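Endonuclease 2 (Arabidopsis thaliana, PDB 4CXP) cleaves RNA and single-stranded DNA, and less readily double-stranded DNA, using three divalent metal ions to leave 5'-phosphorylated ends. Local coordinates at residues H58-P63 with R83-A88; G87-Y92 with A204-Y209; I125-H130 with N152-W157. All coordinates share one frame; numbering follows the deposited sequence.

Interaction 1: H58-P63 with R83-A88; sequences HYINTP and RCVAGA. With ZN (zinc ion), chain E; NAG (2-acetamido-2-deoxy-beta-D-glucopyranose), chain B; NAG (2-acetamido-2-deoxy-beta-D-glucopyranose), chain C.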
loop_
_atom_site.group_PDB
_atom_site.type_symbol
_atom_site.label_atom_id
_atom_site.label_comp_id
_atom_site.label_asym_id
_atom_site.label_seq_id
_atom_site.Cartn_x
_atom_site.Cartn_y
_atom_site.Cartn_z
ATOM N N HIS A 58 -2.328 -5.662 8.369
ATOM C CA HIS A 58 -2.384 -5.264 6.961
ATOM C C HIS A 58 -3.430 -4.198 6.680
ATOM O O HIS A 58 -3.445 -3.647 5.577
ATOM C CB HIS A 58 -2.654 -6.474 6.066
ATOM C CG HIS A 58 -1.530 -7.455 6.059
ATOM N ND1 HIS A 58 -0.775 -7.715 4.945
ATOM C CD2 HIS A 58 -1.007 -8.192 7.070
ATOM C CE1 HIS A 58 0.167 -8.585 5.276
ATOM N NE2 HIS A 58 0.050 -8.890 6.558
ATOM N N TYR A 59 -4.316 -3.888 7.629
ATOM C CA TYR A 59 -5.446 -3.027 7.327
ATOM C C TYR A 59 -5.874 -2.245 8.559
ATOM O O TYR A 59 -5.322 -2.406 9.657
ATOM C CB TYR A 59 -6.607 -3.869 6.729
ATOM C CG TYR A 59 -7.051 -4.968 7.663
ATOM C CD1 TYR A 59 -7.941 -4.717 8.713
ATOM C CD2 TYR A 59 -6.552 -6.254 7.536
ATOM C CE1 TYR A 59 -8.314 -5.729 9.583
ATOM C CE2 TYR A 59 -6.919 -7.253 8.410
ATOM C CZ TYR A 59 -7.803 -6.991 9.432
ATOM O OH TYR A 59 -8.152 -7.998 10.301
ATOM N N ILE A 60 -6.876 -1.385 8.349
ATOM C CA ILE A 60 -7.586 -0.650 9.393
ATOM C C ILE A 60 -9.070 -0.818 9.107
ATOM O O ILE A 60 -9.510 -0.578 7.986
ATOM C CB ILE A 60 -7.252 0.850 9.393
ATOM C CG1 ILE A 60 -5.789 1.069 9.728
ATOM C CG2 ILE A 60 -8.128 1.586 10.373
ATOM C CD1 ILE A 60 -5.240 2.424 9.372
ATOM N N ASN A 61 -9.829 -1.194 10.136
ATOM C CA ASN A 61 -11.286 -1.214 10.093
ATOM C C ASN A 61 -11.842 0.073 10.678
ATOM O O ASN A 61 -11.495 0.442 11.798
ATOM C CB ASN A 61 -11.826 -2.364 10.946
ATOM C CG ASN A 61 -11.698 -3.709 10.287
ATOM O OD1 ASN A 61 -11.804 -3.830 9.074
ATOM N ND2 ASN A 61 -11.494 -4.740 11.093
ATOM N N THR A 62 -12.732 0.733 9.951
ATOM C CA THR A 62 -13.359 1.970 10.397
ATOM C C THR A 62 -14.876 1.787 10.493
ATOM O O THR A 62 -15.459 0.853 9.927
ATOM C CB THR A 62 -13.154 3.113 9.388
ATOM O OG1 THR A 62 -13.879 2.832 8.180
ATOM C CG2 THR A 62 -11.711 3.321 9.077
ATOM N N PRO A 63 -15.544 2.727 11.173
ATOM C CA PRO A 63 -17.012 2.814 11.111
ATOM C C PRO A 63 -17.479 3.126 9.680
ATOM O O PRO A 63 -16.664 3.472 8.828
ATOM C CB PRO A 63 -17.345 3.952 12.079
ATOM C CG PRO A 63 -16.130 4.089 12.957
ATOM C CD PRO A 63 -14.970 3.739 12.074
ATOM N N ARG A 83 -2.849 -2.410 16.886
ATOM C CA ARG A 83 -2.767 -3.560 16.009
ATOM C C ARG A 83 -3.571 -3.335 14.723
ATOM O O ARG A 83 -4.634 -3.906 14.500
ATOM C CB ARG A 83 -3.124 -4.836 16.752
ATOM C CG ARG A 83 -2.230 -5.016 17.993
ATOM C CD ARG A 83 -2.053 -6.453 18.389
ATOM N NE ARG A 83 -1.315 -7.194 17.380
ATOM C CZ ARG A 83 0.014 -7.218 17.255
ATOM N NH1 ARG A 83 0.806 -6.548 18.074
ATOM N NH2 ARG A 83 0.561 -7.963 16.315
ATOM N N CYS A 84 -2.988 -2.492 13.881
ATOM C CA CYS A 84 -3.509 -2.156 12.570
ATOM C C CYS A 84 -2.317 -1.716 11.716
ATOM O O CYS A 84 -1.205 -1.583 12.223
ATOM C CB CYS A 84 -4.567 -1.051 12.655
ATOM S SG CYS A 84 -3.929 0.647 12.742
ATOM N N VAL A 85 -2.534 -1.464 10.432
ATOM C CA VAL A 85 -1.411 -1.146 9.558
ATOM C C VAL A 85 -0.675 0.134 9.968
ATOM O O VAL A 85 0.535 0.213 9.790
ATOM C CB VAL A 85 -1.856 -1.158 8.072
ATOM C CG1 VAL A 85 -2.815 -0.038 7.713
ATOM C CG2 VAL A 85 -0.667 -1.189 7.147
ATOM N N ALA A 86 -1.384 1.148 10.469
ATOM C CA ALA A 86 -0.696 2.346 10.962
ATOM C C ALA A 86 0.223 2.018 12.144
ATOM O O ALA A 86 1.369 2.450 12.198
ATOM C CB ALA A 86 -1.684 3.450 11.342
ATOM N N GLY A 87 -0.301 1.282 13.118
ATOM C CA GLY A 87 0.490 0.867 14.260
ATOM C C GLY A 87 1.681 0.009 13.868
ATOM O O GLY A 87 2.760 0.133 14.445
ATOM N N ALA A 88 1.504 -0.842 12.865
ATOM C CA ALA A 88 2.599 -1.666 12.368
ATOM C C ALA A 88 3.684 -0.798 11.738
ATOM O O ALA A 88 4.872 -1.033 11.942
ATOM C CB ALA A 88 2.093 -2.688 11.382
HETATM ZN ZN ZN E . -0.983 -7.242 2.814
HETATM C C1 NAG B . 6.045 -5.159 16.268
HETATM C C2 NAG B . 4.644 -5.837 16.336
HETATM C C3 NAG B . 4.720 -7.040 17.266
HETATM C C4 NAG B . 5.855 -7.962 16.818
HETATM C C5 NAG B . 7.147 -7.185 16.565
HETATM C C6 NAG B . 8.199 -8.025 15.866
HETATM C C7 NAG B . 2.877 -4.171 15.928
HETATM C C8 NAG B . 1.810 -3.306 16.510
HETATM N N2 NAG B . 3.566 -4.951 16.768
HETATM O O3 NAG B . 3.451 -7.705 17.306
HETATM O O4 NAG B . 6.203 -8.923 17.797
HETATM O O5 NAG B . 6.961 -6.047 15.746
HETATM O O6 NAG B . 7.656 -8.537 14.663
HETATM O O7 NAG B . 3.120 -4.151 14.714
HETATM C C1 NAG C . 5.477 -10.123 17.811
HETATM C C2 NAG C . 6.352 -11.204 18.462
HETATM C C3 NAG C . 5.580 -12.505 18.577
HETATM C C4 NAG C . 4.256 -12.268 19.283
HETATM C C5 NAG C . 3.506 -11.097 18.648
HETATM C C6 NAG C . 2.241 -10.738 19.407
HETATM C C7 NAG C . 8.753 -10.900 18.130
HETATM C C8 NAG C . 9.973 -11.273 17.341
HETATM N N2 NAG C . 7.601 -11.446 17.747
HETATM O O3 NAG C . 6.354 -13.466 19.266
HETATM O O4 NAG C . 3.505 -13.469 19.147
HETATM O O5 NAG C . 4.324 -9.949 18.613
HETATM O O6 NAG C . 1.651 -9.585 18.850
HETATM O O7 NAG C . 8.844 -10.115 19.072
#

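Interaction 2: G87-Y92 with A204-Y209; sequences GAIYNY and ACPDIY. With NAG (2-acetamido-2-deoxy-beta-D-glucopyranose), chain B.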
loop_
_atom_site.group_PDB
_atom_site.type_symbol
_atom_site.label_atom_id
_atom_site.label_comp_id
_atom_site.label_asym_id
_atom_site.label_seq_id
_atom_site.Cartn_x
_atom_site.Cartn_y
_atom_site.Cartn_z
ATOM N N GLY A 87 -0.301 1.282 13.118
ATOM C CA GLY A 87 0.490 0.867 14.260
ATOM C C GLY A 87 1.681 0.009 13.868
ATOM O O GLY A 87 2.760 0.133 14.445
ATOM N N ALA A 88 1.504 -0.842 12.865
ATOM C CA ALA A 88 2.599 -1.666 12.368
ATOM C C ALA A 88 3.684 -0.798 11.738
ATOM O O ALA A 88 4.872 -1.033 11.942
ATOM C CB ALA A 88 2.093 -2.688 11.382
ATOM N N ILE A 89 3.285 0.210 10.967
ATOM C CA ILE A 89 4.285 1.091 10.374
ATOM C C ILE A 89 5.085 1.803 11.471
ATOM O O ILE A 89 6.298 1.867 11.392
ATOM C CB ILE A 89 3.643 2.056 9.374
ATOM C CG1 ILE A 89 3.215 1.280 8.118
ATOM C CG2 ILE A 89 4.581 3.197 9.008
ATOM C CD1 ILE A 89 2.284 2.044 7.200
ATOM N N TYR A 90 4.417 2.320 12.494
ATOM C CA TYR A 90 5.160 2.921 13.594
ATOM C C TYR A 90 6.133 1.925 14.224
ATOM O O TYR A 90 7.285 2.264 14.495
ATOM C CB TYR A 90 4.209 3.451 14.654
ATOM C CG TYR A 90 3.444 4.721 14.306
ATOM C CD1 TYR A 90 4.089 5.873 13.887
ATOM C CD2 TYR A 90 2.068 4.765 14.454
ATOM C CE1 TYR A 90 3.381 7.040 13.655
ATOM C CE2 TYR A 90 1.350 5.922 14.211
ATOM C CZ TYR A 90 2.011 7.065 13.816
ATOM O OH TYR A 90 1.305 8.232 13.572
ATOM N N ASN A 91 5.671 0.702 14.444
ATOM C CA ASN A 91 6.487 -0.335 15.091
ATOM C C ASN A 91 7.746 -0.637 14.318
ATOM O O ASN A 91 8.860 -0.592 14.861
ATOM C CB ASN A 91 5.656 -1.590 15.154
ATOM C CG ASN A 91 6.260 -2.727 15.912
ATOM O OD1 ASN A 91 7.106 -2.570 16.800
ATOM N ND2 ASN A 91 5.791 -3.920 15.556
ATOM N N TYR A 92 7.579 -0.979 13.045
ATOM C CA TYR A 92 8.708 -1.442 12.261
ATOM C C TYR A 92 9.636 -0.307 11.864
ATOM O O TYR A 92 10.852 -0.519 11.765
ATOM C CB TYR A 92 8.223 -2.313 11.090
ATOM C CG TYR A 92 7.598 -3.603 11.573
ATOM C CD1 TYR A 92 8.378 -4.558 12.192
ATOM C CD2 TYR A 92 6.240 -3.848 11.474
ATOM C CE1 TYR A 92 7.819 -5.716 12.694
ATOM C CE2 TYR A 92 5.674 -5.001 11.976
ATOM C CZ TYR A 92 6.469 -5.938 12.581
ATOM O OH TYR A 92 5.880 -7.064 13.085
ATOM N N ALA A 204 7.835 8.488 10.580
ATOM C CA ALA A 204 6.767 8.030 9.708
ATOM C C ALA A 204 5.427 8.718 10.047
ATOM O O ALA A 204 5.157 8.985 11.198
ATOM C CB ALA A 204 6.625 6.520 9.827
ATOM N N CYS A 205 4.591 8.940 9.028
ATOM C CA CYS A 205 3.310 9.633 9.145
ATOM C C CYS A 205 2.110 8.804 8.642
ATOM O O CYS A 205 1.324 9.297 7.824
ATOM C CB CYS A 205 3.381 10.939 8.332
ATOM S SG CYS A 205 4.215 12.307 9.176
ATOM N N PRO A 206 1.962 7.552 9.077
ATOM C CA PRO A 206 0.930 6.714 8.495
ATOM C C PRO A 206 -0.487 7.235 8.648
ATOM O O PRO A 206 -1.342 6.899 7.821
ATOM C CB PRO A 206 1.094 5.395 9.252
ATOM C CG PRO A 206 1.712 5.791 10.560
ATOM C CD PRO A 206 2.681 6.863 10.164
ATOM N N ASP A 207 -0.783 7.989 9.701
ATOM C CA ASP A 207 -2.152 8.429 9.903
ATOM C C ASP A 207 -2.609 9.376 8.791
ATOM O O ASP A 207 -3.795 9.418 8.442
ATOM C CB ASP A 207 -2.318 9.041 11.292
ATOM C CG ASP A 207 -2.054 8.026 12.412
ATOM O OD1 ASP A 207 -2.322 6.825 12.219
ATOM O OD2 ASP A 207 -1.535 8.414 13.480
ATOM N N ILE A 208 -1.675 10.136 8.227
ATOM C CA ILE A 208 -1.962 11.002 7.089
ATOM C C ILE A 208 -2.471 10.154 5.918
ATOM O O ILE A 208 -3.444 10.482 5.234
ATOM C CB ILE A 208 -0.672 11.780 6.675
ATOM C CG1 ILE A 208 -0.188 12.686 7.818
ATOM C CG2 ILE A 208 -0.892 12.570 5.391
ATOM C CD1 ILE A 208 -1.193 13.712 8.285
ATOM N N TYR A 209 -1.766 9.060 5.671
ATOM C CA TYR A 209 -2.014 8.222 4.522
ATOM C C TYR A 209 -3.322 7.464 4.669
ATOM O O TYR A 209 -4.091 7.314 3.717
ATOM C CB TYR A 209 -0.851 7.256 4.277
ATOM C CG TYR A 209 0.533 7.870 4.439
ATOM C CD1 TYR A 209 0.768 9.222 4.221
ATOM C CD2 TYR A 209 1.601 7.093 4.819
ATOM C CE1 TYR A 209 2.008 9.792 4.412
ATOM C CE2 TYR A 209 2.868 7.650 4.998
ATOM C CZ TYR A 209 3.054 9.000 4.782
ATOM O OH TYR A 209 4.303 9.569 4.951
HETATM C C1 NAG B . 6.045 -5.159 16.268
HETATM C C2 NAG B . 4.644 -5.837 16.336
HETATM C C3 NAG B . 4.720 -7.040 17.266
HETATM C C4 NAG B . 5.855 -7.962 16.818
HETATM C C5 NAG B . 7.147 -7.185 16.565
HETATM C C6 NAG B . 8.199 -8.025 15.866
HETATM C C7 NAG B . 2.877 -4.171 15.928
HETATM C C8 NAG B . 1.810 -3.306 16.510
HETATM N N2 NAG B . 3.566 -4.951 16.768
HETATM O O3 NAG B . 3.451 -7.705 17.306
HETATM O O4 NAG B . 6.203 -8.923 17.797
HETATM O O5 NAG B . 6.961 -6.047 15.746
HETATM O O6 NAG B . 7.656 -8.537 14.663
HETATM O O7 NAG B . 3.120 -4.151 14.714
HETATM O O HOH W 1 0.890 9.799 11.277
#

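Interaction 3: I125-H130 with N152-W157; sequences IHQPLH and NLHHIW. With ZN (zinc ion), chain F.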
loop_
_atom_site.group_PDB
_atom_site.type_symbol
_atom_site.label_atom_id
_atom_site.label_comp_id
_atom_site.label_asym_id
_atom_site.label_seq_id
_atom_site.Cartn_x
_atom_site.Cartn_y
_atom_site.Cartn_z
ATOM N N ILE A 125 -1.213 0.489 3.370
ATOM C CA ILE A 125 -1.912 1.646 3.917
ATOM C C ILE A 125 -2.333 2.614 2.827
ATOM O O ILE A 125 -3.124 3.515 3.095
ATOM C CB ILE A 125 -1.102 2.331 5.032
ATOM C CG1 ILE A 125 -2.009 3.152 5.943
ATOM C CG2 ILE A 125 0.050 3.153 4.457
ATOM C CD1 ILE A 125 -1.314 3.591 7.216
ATOM N N HIS A 126 -1.826 2.443 1.604
ATOM C CA HIS A 126 -2.240 3.240 0.456
ATOM C C HIS A 126 -3.353 2.626 -0.378
ATOM O O HIS A 126 -3.879 3.297 -1.260
ATOM C CB HIS A 126 -1.027 3.591 -0.425
ATOM C CG HIS A 126 -0.203 4.695 0.145
ATOM N ND1 HIS A 126 0.787 4.516 1.077
ATOM C CD2 HIS A 126 -0.294 6.031 -0.042
ATOM C CE1 HIS A 126 1.262 5.701 1.437
ATOM N NE2 HIS A 126 0.628 6.643 0.772
ATOM N N GLN A 127 -3.715 1.378 -0.127
ATOM C CA GLN A 127 -4.833 0.768 -0.845
ATOM C C GLN A 127 -6.102 1.282 -0.151
ATOM O O GLN A 127 -6.288 1.035 1.034
ATOM C CB GLN A 127 -4.703 -0.764 -0.771
ATOM C CG GLN A 127 -5.314 -1.566 -1.914
ATOM C CD GLN A 127 -6.829 -1.654 -1.891
ATOM O OE1 GLN A 127 -7.517 -0.632 -1.910
ATOM N NE2 GLN A 127 -7.358 -2.866 -1.880
ATOM N N PRO A 128 -6.965 2.060 -0.845
ATOM C CA PRO A 128 -8.118 2.637 -0.145
ATOM C C PRO A 128 -8.930 1.641 0.668
ATOM O O PRO A 128 -9.370 1.956 1.784
ATOM C CB PRO A 128 -8.922 3.266 -1.281
ATOM C CG PRO A 128 -7.856 3.651 -2.281
ATOM C CD PRO A 128 -6.891 2.498 -2.241
ATOM N N LEU A 129 -9.170 0.454 0.121
ATOM C CA LEU A 129 -9.984 -0.531 0.825
ATOM C C LEU A 129 -9.249 -1.306 1.905
ATOM O O LEU A 129 -9.844 -2.140 2.545
ATOM C CB LEU A 129 -10.726 -1.440 -0.141
ATOM C CG LEU A 129 -11.821 -0.746 -0.950
ATOM C CD1 LEU A 129 -12.457 -1.713 -1.920
ATOM C CD2 LEU A 129 -12.887 -0.143 -0.071
ATOM N N HIS A 130 -7.981 -0.976 2.153
ATOM C CA HIS A 130 -7.295 -1.393 3.376
ATOM C C HIS A 130 -7.528 -0.432 4.543
ATOM O O HIS A 130 -7.056 -0.712 5.627
ATOM C CB HIS A 130 -5.799 -1.603 3.135
ATOM C CG HIS A 130 -5.494 -2.933 2.531
ATOM N ND1 HIS A 130 -4.689 -3.857 3.140
ATOM C CD2 HIS A 130 -5.945 -3.529 1.401
ATOM C CE1 HIS A 130 -4.660 -4.959 2.418
ATOM N NE2 HIS A 130 -5.414 -4.791 1.350
ATOM N N ASN A 152 -14.942 -9.750 -5.828
ATOM C CA ASN A 152 -15.353 -8.836 -4.776
ATOM C C ASN A 152 -14.632 -7.498 -4.928
ATOM O O ASN A 152 -13.590 -7.391 -5.573
ATOM C CB ASN A 152 -15.207 -9.446 -3.380
ATOM C CG ASN A 152 -13.775 -9.589 -2.950
ATOM O OD1 ASN A 152 -13.081 -8.611 -2.740
ATOM N ND2 ASN A 152 -13.319 -10.822 -2.803
ATOM N N LEU A 153 -15.213 -6.463 -4.333
ATOM C CA LEU A 153 -14.724 -5.116 -4.549
ATOM C C LEU A 153 -13.296 -4.946 -4.005
ATOM O O LEU A 153 -12.481 -4.235 -4.587
ATOM C CB LEU A 153 -15.673 -4.099 -3.927
ATOM C CG LEU A 153 -15.354 -2.644 -4.249
ATOM C CD1 LEU A 153 -15.461 -2.354 -5.741
ATOM C CD2 LEU A 153 -16.254 -1.727 -3.438
ATOM N N HIS A 154 -13.001 -5.571 -2.869
ATOM C CA HIS A 154 -11.666 -5.493 -2.332
ATOM C C HIS A 154 -10.621 -6.013 -3.330
ATOM O O HIS A 154 -9.592 -5.374 -3.563
ATOM C CB HIS A 154 -11.568 -6.238 -0.994
ATOM C CG HIS A 154 -10.254 -6.039 -0.334
ATOM N ND1 HIS A 154 -10.059 -5.134 0.678
ATOM C CD2 HIS A 154 -9.037 -6.566 -0.593
ATOM C CE1 HIS A 154 -8.783 -5.131 1.021
ATOM N NE2 HIS A 154 -8.135 -5.984 0.248
ATOM N N HIS A 155 -10.912 -7.171 -3.908
ATOM C CA HIS A 155 -10.020 -7.784 -4.863
ATOM C C HIS A 155 -9.851 -6.926 -6.116
ATOM O O HIS A 155 -8.773 -6.888 -6.714
ATOM C CB HIS A 155 -10.532 -9.190 -5.218
ATOM C CG HIS A 155 -9.538 -10.014 -5.980
ATOM N ND1 HIS A 155 -9.460 -10.050 -7.356
ATOM C CD2 HIS A 155 -8.561 -10.833 -5.536
ATOM C CE1 HIS A 155 -8.499 -10.880 -7.725
ATOM N NE2 HIS A 155 -7.937 -11.367 -6.639
ATOM N N ILE A 156 -10.910 -6.254 -6.523
ATOM C CA ILE A 156 -10.822 -5.352 -7.670
ATOM C C ILE A 156 -9.760 -4.289 -7.409
ATOM O O ILE A 156 -8.983 -3.959 -8.309
ATOM C CB ILE A 156 -12.219 -4.783 -7.999
ATOM C CG1 ILE A 156 -13.054 -5.890 -8.673
ATOM C CG2 ILE A 156 -12.127 -3.544 -8.867
ATOM C CD1 ILE A 156 -14.526 -5.584 -8.761
ATOM N N TRP A 157 -9.739 -3.725 -6.198
ATOM C CA TRP A 157 -8.749 -2.735 -5.831
ATOM C C TRP A 157 -7.374 -3.325 -5.573
ATOM O O TRP A 157 -6.362 -2.711 -5.930
ATOM C CB TRP A 157 -9.290 -1.898 -4.666
ATOM C CG TRP A 157 -10.275 -0.891 -5.157
ATOM C CD1 TRP A 157 -11.589 -1.100 -5.506
ATOM C CD2 TRP A 157 -9.978 0.465 -5.517
ATOM N NE1 TRP A 157 -12.117 0.059 -6.018
ATOM C CE2 TRP A 157 -11.152 1.031 -6.026
ATOM C CE3 TRP A 157 -8.831 1.258 -5.432
ATOM C CZ2 TRP A 157 -11.212 2.351 -6.460
ATOM C CZ3 TRP A 157 -8.900 2.566 -5.843
ATOM C CH2 TRP A 157 -10.080 3.100 -6.355
HETATM ZN ZN ZN F . -6.025 -6.454 0.175
HETATM O O HOH W 2 -6.439 -8.105 1.386
#

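Interaction 1: H58-P63 with R83-A88
Residues His58 and Val85 meet at the edge of the zinc cluster of this S1/P1-type nuclease, where the chain leaves a metal ligand, enters strand 60-62 and lies against the first turn of helix 85-96. The backbones are tied by one hydrogen bond, from Val85 N to Tyr59 O at 3.0 Å. Cys84 is the N-cap residue, and its CB sits 3.4 Å from the same Tyr59 O.

Around this bond the contact is apolar. Ile60 and Val85 cross at about a right angle, with Ile60 CG1 3.8 Å from Val85 CG1. Val85 carries CG1 between its backbone N and carbonyl carbon (chi1 68°), which puts that methyl against the isoleucine, while Val85 CB rests 3.7 Å from His58 C. Ile60 CG1 also lies 3.6 Å from Cys84 SG in the conformer described, a sulfur held in a disulfide to Cys74. Farther out, Ile60 CD1 reaches the methyl of Ala86.

The imidazole of His58 turns from the helix to the metal, its ND1 2.2 Å from the zinc ion that Asp45, His120 and Asp124 also bind. Just before the N-cap, Arg83 turns to the glycan on Asn91: its NH1 and NH2 both donate to O3 of the first sugar, an oxygen lying at the edge of the guanidinium and in its plane.

The helix N-H bonds the backbone just after a zinc ligand and Cys84 packs against it, which probably limits how far His58 can shift while its ring serves the metal.

Interaction 2: G87-Y92 with A204-Y209
Ile89 meets Ala204 and Pro206 in the apolar centre of this contact, where helix 85-96 faces the start of helix 206-221. Its CG2 methyl lies 4.0 Å from Ala204 CB, and its CD1 comes within 4.1 Å of Pro206 CB. Ile89 and Pro206 slide past each other in opposite directions. Both CG2 and CD1 of the isoleucine lie near Pro206 CB. Phe121 and Ile125 continue this core beside Ile89.

One residue on, Tyr90 lays its ring over the other part of the proline. Pro206 CG stands over one face, 3.6 Å from the ring centroid and 17° off the normal, a CH-pi contact, while Pro206 CD sits 3.6 Å from Tyr90 CE1. CG of Tyr90 is anti to its carbonyl carbon (chi1 -73°), which sets CG beside the backbone N; the ring itself lies with one face on the proline and its OH at the polar edge.

There Tyr90 OH donates to Asp207 OD2 at 2.8 Å. The carboxylate oxygen lies in the plane of the phenol ring, but the hydroxyl meets it from above the carboxylate, whose plane is turned 73° from the ring. The other carboxylate oxygen, OD1, is taken by Tyr68 OH, so two tyrosines hold Asp207. A water donates to Tyr90 OH and accepts from Asp207 N at 2.9 Å, giving the hydroxyl a second link to the same residue.

Beyond the contact, Asn91 carries the N-linked glycan. A helix side thus packs on the loop and start of helix 206-221, with a proline under an aromatic ring and a tyrosine-aspartate bond at the polar edge, joining two helices far apart in sequence within the largely helical nuclease fold.

Interaction 3: I125-H130 with N152-W157
His130 and His154 share a zinc ion, bound through His130 NE2 at 2.1 Å and His154 NE2 at 2.2 Å. The two nitrogens are 3.2 Å apart because both face the metal; they are fellow ligands, not a hydrogen-bonded pair. The rings meet obliquely, their planes at 43°, and His130 NE2 lies in plane at the edge of the His154 ring. A water is bound 2.1 Å from the zinc, and Asp158 supplies both carboxylate oxygens.

Each histidine is oriented from its far nitrogen: His130 ND1 is hydrogen-bonded to His58 O, and His154 ND1 to Gly138 O. Gln127 adds a third hold. Its CG is anti to the backbone N (chi1 -152°), and the next torsion bends the chain at CD. The side chain crosses Trp157 obliquely, with the amide plane turned only 23° from the indole. OE1 accepts from Leu129 N at 2.8 Å, NE2 donates to Asp158 OD1, and NE2 also stands over one face of the His154 ring, offset toward the rim. An alanine here would probably leave Asp158 OD1 without this donor and Leu129 N without its acceptor, and open a gap beside Trp157 CB.

Farther out the contact is apolar. Leu129 CD1 touches both Leu153 CG (3.8 Å) and Trp157 CD1 (3.7 Å), while Pro128 CG and CD lie against the benzene part of the indole. Trp157 is fixed at its other end by a bond from NE1 to Tyr235 OH. Asn152 caps helix 153-169, its OD1 accepting from His155 N.

The second shell probably helps to fix both the rotation of the imidazoles and the place of the carboxylate, and the zinc is likely to polarise the water bound to it.

How the interactions relate
All three contacts are buried, but their chemistry follows their distance from the metals. Interaction 3 is built round a zinc ion and its second shell; interaction 1 contributes one ligand to another zinc, and its remainder is backbone bonding and aliphatic packing; interaction 2 lies farther from the metals and closes on a partly exposed polar edge. Interactions 1 and 2 use successive turns of helix 85-96, and Ala86 touches Pro206 and Asp207 where they meet. Interactions 1 and 3 are joined through Ile60 N and His130 O, 2.8 Å apart. Ile125 packs on Val85, Ile89 and Pro206, bringing segment 125-130 against both other contacts.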